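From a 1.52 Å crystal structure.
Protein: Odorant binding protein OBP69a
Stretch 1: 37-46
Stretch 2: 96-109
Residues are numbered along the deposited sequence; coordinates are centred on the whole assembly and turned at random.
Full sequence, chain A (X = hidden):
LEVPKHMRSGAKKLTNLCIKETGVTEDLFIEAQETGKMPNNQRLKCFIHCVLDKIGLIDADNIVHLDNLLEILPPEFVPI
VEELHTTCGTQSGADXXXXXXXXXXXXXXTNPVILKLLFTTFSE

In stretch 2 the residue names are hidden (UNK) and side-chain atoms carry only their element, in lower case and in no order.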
# COMPACT_ATOMS: atom_id res chain seq x y z
N LYS A 37 -5.14 -2.58 -13.09
CA LYS A 37 -5.07 -3.89 -12.46
C LYS A 37 -3.62 -4.04 -12.01
O LYS A 37 -2.72 -4.04 -12.85
CB LYS A 37 -5.49 -5.01 -13.41
CG LYS A 37 -5.38 -6.41 -12.84
CD LYS A 37 -5.94 -7.39 -13.88
CE LYS A 37 -6.17 -8.77 -13.34
NZ LYS A 37 -4.94 -9.33 -12.84
N MET A 38 -3.38 -4.10 -10.71
CA MET A 38 -1.98 -4.35 -10.27
C MET A 38 -1.51 -5.71 -10.77
O MET A 38 -2.18 -6.73 -10.54
CB MET A 38 -1.78 -4.38 -8.76
CG MET A 38 -2.20 -3.13 -8.05
SD MET A 38 -1.55 -3.14 -6.38
CE MET A 38 -2.51 -4.39 -5.62
N PRO A 39 -0.37 -5.78 -11.43
CA PRO A 39 0.11 -7.08 -11.89
C PRO A 39 0.57 -7.93 -10.71
O PRO A 39 1.13 -7.43 -9.71
CB PRO A 39 1.24 -6.71 -12.85
CG PRO A 39 1.77 -5.40 -12.32
CD PRO A 39 0.50 -4.68 -11.89
N ASN A 40 0.33 -9.24 -10.82
CA ASN A 40 0.66 -10.19 -9.76
C ASN A 40 2.14 -10.57 -9.80
O ASN A 40 2.51 -11.71 -10.08
CB ASN A 40 -0.20 -11.44 -9.90
CG ASN A 40 -1.51 -11.29 -9.17
OD1 ASN A 40 -2.44 -10.70 -9.69
ND2 ASN A 40 -1.57 -11.81 -7.95
N ASN A 41 3.00 -9.58 -9.64
CA ASN A 41 4.43 -9.81 -9.67
C ASN A 41 4.92 -9.67 -8.24
O ASN A 41 4.55 -8.70 -7.51
CB ASN A 41 5.13 -8.82 -10.60
CG ASN A 41 4.81 -9.06 -12.08
OD1 ASN A 41 3.87 -8.48 -12.65
ND2 ASN A 41 5.63 -9.89 -12.70
N GLN A 42 5.72 -10.63 -7.82
CA GLN A 42 6.16 -10.64 -6.43
C GLN A 42 6.93 -9.40 -6.04
O GLN A 42 6.74 -8.93 -4.92
CB GLN A 42 7.06 -11.84 -6.15
CG GLN A 42 6.36 -13.18 -6.39
CD GLN A 42 5.08 -13.32 -5.57
OE1 GLN A 42 4.01 -13.41 -6.13
NE2 GLN A 42 5.20 -13.35 -4.24
N ARG A 43 7.72 -8.81 -6.95
CA ARG A 43 8.45 -7.61 -6.54
C ARG A 43 7.52 -6.44 -6.24
O ARG A 43 7.80 -5.67 -5.33
CB ARG A 43 9.47 -7.18 -7.59
CG ARG A 43 10.62 -8.11 -7.69
CD ARG A 43 11.41 -7.90 -8.97
NE ARG A 43 10.66 -8.23 -10.17
CZ ARG A 43 10.48 -7.40 -11.20
NH1 ARG A 43 10.96 -6.16 -11.18
NH2 ARG A 43 9.75 -7.81 -12.24
N LEU A 44 6.38 -6.34 -6.94
CA LEU A 44 5.41 -5.30 -6.62
C LEU A 44 4.74 -5.58 -5.29
O LEU A 44 4.56 -4.67 -4.49
CB LEU A 44 4.42 -5.17 -7.74
CG LEU A 44 3.33 -4.10 -7.54
CD1 LEU A 44 3.93 -2.71 -7.35
CD2 LEU A 44 2.39 -4.07 -8.74
N LYS A 45 4.38 -6.85 -5.03
CA LYS A 45 3.79 -7.20 -3.75
C LYS A 45 4.74 -6.81 -2.62
O LYS A 45 4.32 -6.25 -1.59
CB LYS A 45 3.51 -8.72 -3.69
CG LYS A 45 2.62 -9.23 -4.81
CD LYS A 45 2.22 -10.69 -4.52
CE LYS A 45 1.43 -11.13 -5.68
NZ LYS A 45 1.29 -12.63 -5.54
N CYS A 46 6.02 -7.10 -2.79
CA CYS A 46 6.96 -6.81 -1.72
C CYS A 46 7.25 -5.33 -1.60
O CYS A 46 7.50 -4.88 -0.47
CB CYS A 46 8.23 -7.58 -1.92
SG CYS A 46 8.02 -9.36 -1.64
N UNK A 96 3.91 -11.88 4.23
CA UNK A 96 3.66 -10.45 4.36
C UNK A 96 3.41 -9.77 3.03
O UNK A 96 2.55 -8.88 2.94
N UNK A 97 4.16 -10.16 2.00
CA UNK A 97 3.99 -9.52 0.70
C UNK A 97 2.62 -9.85 0.13
O UNK A 97 1.96 -8.95 -0.39
s UNK A 97 6.87 -9.53 0.13
c UNK A 97 5.08 -9.90 -0.31
N UNK A 98 2.17 -11.11 0.24
CA UNK A 98 0.83 -11.46 -0.24
C UNK A 98 -0.25 -10.72 0.54
O UNK A 98 -1.21 -10.20 -0.05
c UNK A 98 0.55 -12.96 -0.13
o UNK A 98 2.68 -14.13 -2.86
o UNK A 98 0.68 -13.19 -2.88
c UNK A 98 1.65 -13.71 -2.28
c UNK A 98 1.58 -13.86 -0.78
N UNK A 99 -0.14 -10.66 1.88
CA UNK A 99 -1.09 -9.89 2.67
C UNK A 99 -1.12 -8.43 2.25
O UNK A 99 -2.20 -7.84 2.10
o UNK A 99 -0.83 -11.35 4.57
c UNK A 99 -1.78 -9.21 4.97
c UNK A 99 -0.78 -9.97 4.16
N UNK A 100 0.06 -7.81 2.07
CA UNK A 100 0.06 -6.40 1.65
C UNK A 100 -0.67 -6.24 0.32
O UNK A 100 -1.45 -5.28 0.15
c UNK A 100 1.49 -5.89 1.52
N UNK A 101 -0.44 -7.17 -0.61
CA UNK A 101 -1.04 -7.08 -1.94
C UNK A 101 -2.53 -7.26 -1.89
O UNK A 101 -3.28 -6.44 -2.46
c UNK A 101 -1.45 -7.94 -7.01
c UNK A 101 -0.47 -7.11 -6.52
c UNK A 101 -0.81 -8.04 -4.30
c UNK A 101 -2.08 -8.84 -6.18
c UNK A 101 -0.42 -8.14 -2.84
c UNK A 101 -0.17 -7.14 -5.13
c UNK A 101 -1.75 -8.89 -4.83
N UNK A 102 -2.99 -8.32 -1.22
CA UNK A 102 -4.44 -8.58 -1.12
C UNK A 102 -5.15 -7.45 -0.40
O UNK A 102 -6.27 -7.06 -0.79
c UNK A 102 -4.67 -9.91 -0.40
c UNK A 102 -4.17 -11.14 -1.16
c UNK A 102 -5.02 -11.37 -2.40
c UNK A 102 -4.21 -12.31 -0.19
N UNK A 103 -4.54 -6.92 0.68
CA UNK A 103 -5.17 -5.83 1.41
C UNK A 103 -5.25 -4.60 0.52
O UNK A 103 -6.28 -3.92 0.49
o UNK A 103 -4.41 -6.78 3.49
c UNK A 103 -5.11 -4.48 3.54
c UNK A 103 -4.42 -5.56 2.71
N UNK A 104 -4.19 -4.34 -0.27
CA UNK A 104 -4.20 -3.16 -1.13
C UNK A 104 -5.18 -3.33 -2.29
O UNK A 104 -5.81 -2.33 -2.69
c UNK A 104 -2.78 -2.88 -1.64
c UNK A 104 -2.78 -1.71 -2.60
o UNK A 104 -1.96 -2.54 -0.52
N UNK A 105 -5.37 -4.56 -2.76
CA UNK A 105 -6.42 -4.80 -3.75
C UNK A 105 -7.77 -4.41 -3.19
O UNK A 105 -8.59 -3.79 -3.89
c UNK A 105 -5.47 -7.99 -5.69
o UNK A 105 -5.45 -8.15 -6.93
c UNK A 105 -6.45 -6.27 -4.18
c UNK A 105 -5.37 -6.58 -5.17
o UNK A 105 -5.59 -8.92 -4.86
N UNK A 106 -8.02 -4.74 -1.91
CA UNK A 106 -9.26 -4.33 -1.27
C UNK A 106 -9.34 -2.79 -1.16
O UNK A 106 -10.39 -2.19 -1.44
c UNK A 106 -9.36 -5.01 0.08
s UNK A 106 -10.90 -4.55 0.95
N UNK A 107 -8.24 -2.14 -0.77
CA UNK A 107 -8.24 -0.67 -0.71
C UNK A 107 -8.59 -0.04 -2.04
O UNK A 107 -9.33 0.95 -2.09
c UNK A 107 -6.43 -0.47 1.12
c UNK A 107 -5.08 -0.35 1.41
c UNK A 107 -6.82 -1.04 3.44
c UNK A 107 -5.46 -0.93 3.70
c UNK A 107 -4.57 -0.62 2.70
c UNK A 107 -7.31 -0.82 2.16
o UNK A 107 -4.89 -1.17 4.93
c UNK A 107 -6.88 -0.15 -0.28
N UNK A 108 -8.07 -0.60 -3.14
CA UNK A 108 -8.29 -0.03 -4.47
C UNK A 108 -9.75 -0.15 -4.86
O UNK A 108 -10.33 0.79 -5.45
c UNK A 108 -7.86 -0.54 -6.92
c UNK A 108 -5.92 -0.29 -5.28
c UNK A 108 -7.37 -0.76 -5.45
c UNK A 108 -4.88 -1.24 -5.93
N UNK A 109 -10.38 -1.28 -4.50
CA UNK A 109 -11.82 -1.46 -4.75
C UNK A 109 -12.65 -0.51 -3.90
O UNK A 109 -13.69 -0.01 -4.37
c UNK A 109 -12.26 -2.90 -4.46
c UNK A 109 -11.79 -3.92 -5.48
c UNK A 109 -11.77 -6.33 -6.16
c UNK A 109 -12.33 -5.31 -5.18
n UNK A 109 -10.28 -6.32 -6.13

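Position 96 has backbone atoms and nothing beyond CA, so it is Gly-96. Position 97 carries one carbon and then a sulfur lying 2.1 Å from Cys-46 SG; this is Cys-97, and the disulfide has a chi3 of 101°.

At position 98 a chain of three carbons ends in two oxygens, a carboxylate. Its CA-to-CB bond points away from stretch 1, but chi1 and chi2, both m, bring the end back, one oxygen 2.8 Å from Lys-45 NZ and the other 3.0 Å from Gln-42 NE2. This is Glu-98.

Position 99 has one carbon bearing an oxygen and a carbon; it is Thr-99, beyond reach of stretch 1. Position 100 has a single carbon, 4.2 Å from Lys-45 O: Ala-100.

Position 101 shows one carbon and a six-carbon ring without a heteroatom, hence Phe-101. Met-38 CE lies over one face, 3.9 Å from the ring centroid and 27° off the normal; Lys-45 CE lies over the opposite face at 4.0 Å and 13°.

Four carbons forked at the second make position 102 Leu-102. Position 103 repeats the carbon with an oxygen and a carbon: Thr-103, whose OG1 donates to Thr-99 O at 2.8 Å. The same pattern at position 104 gives Thr-104; its OG1 donates to Ala-100 O at 2.9 Å, while CG2 sits 4.0 Å from Met-38 CE.

Position 105 has three carbons ending in two oxygens, so it is Glu-105, with CG 3.6 Å from Met-38 CE. One carbon and a sulfur identify position 106 as Cys-106, bonded covalently elsewhere in the structure. A six-carbon ring bearing an oxygen makes position 107 Tyr-107. At position 108 four carbons fork at the first, one arm two carbons long: Ile-108, with CD1 3.9 Å from Met-38 SD. Four carbons in a row ending in nitrogen make position 109 Lys-109, clear of stretch 1.

The contact buries 596 Å² in all. The helices cross at 81°, and the loop residue Met-38 extends the contact along stretch 2. The disulfide fixes one point, where the CA atoms of Cys-46 and Cys-97 approach to 4.7 Å. Next to it, Lys-45 NZ forms a salt bridge with Glu-98 OE2 and also donates to Gln-42 OE1 at 2.9 Å, while Gln-42 NE2 donates to Glu-98 OE1. Beyond that, Phe-101 is sandwiched between Lys-45 and Met-38, and Met-38 carries the apolar contact on to Ile-108.

Stretch 2 (96-109) GCETAFLTTECYIK
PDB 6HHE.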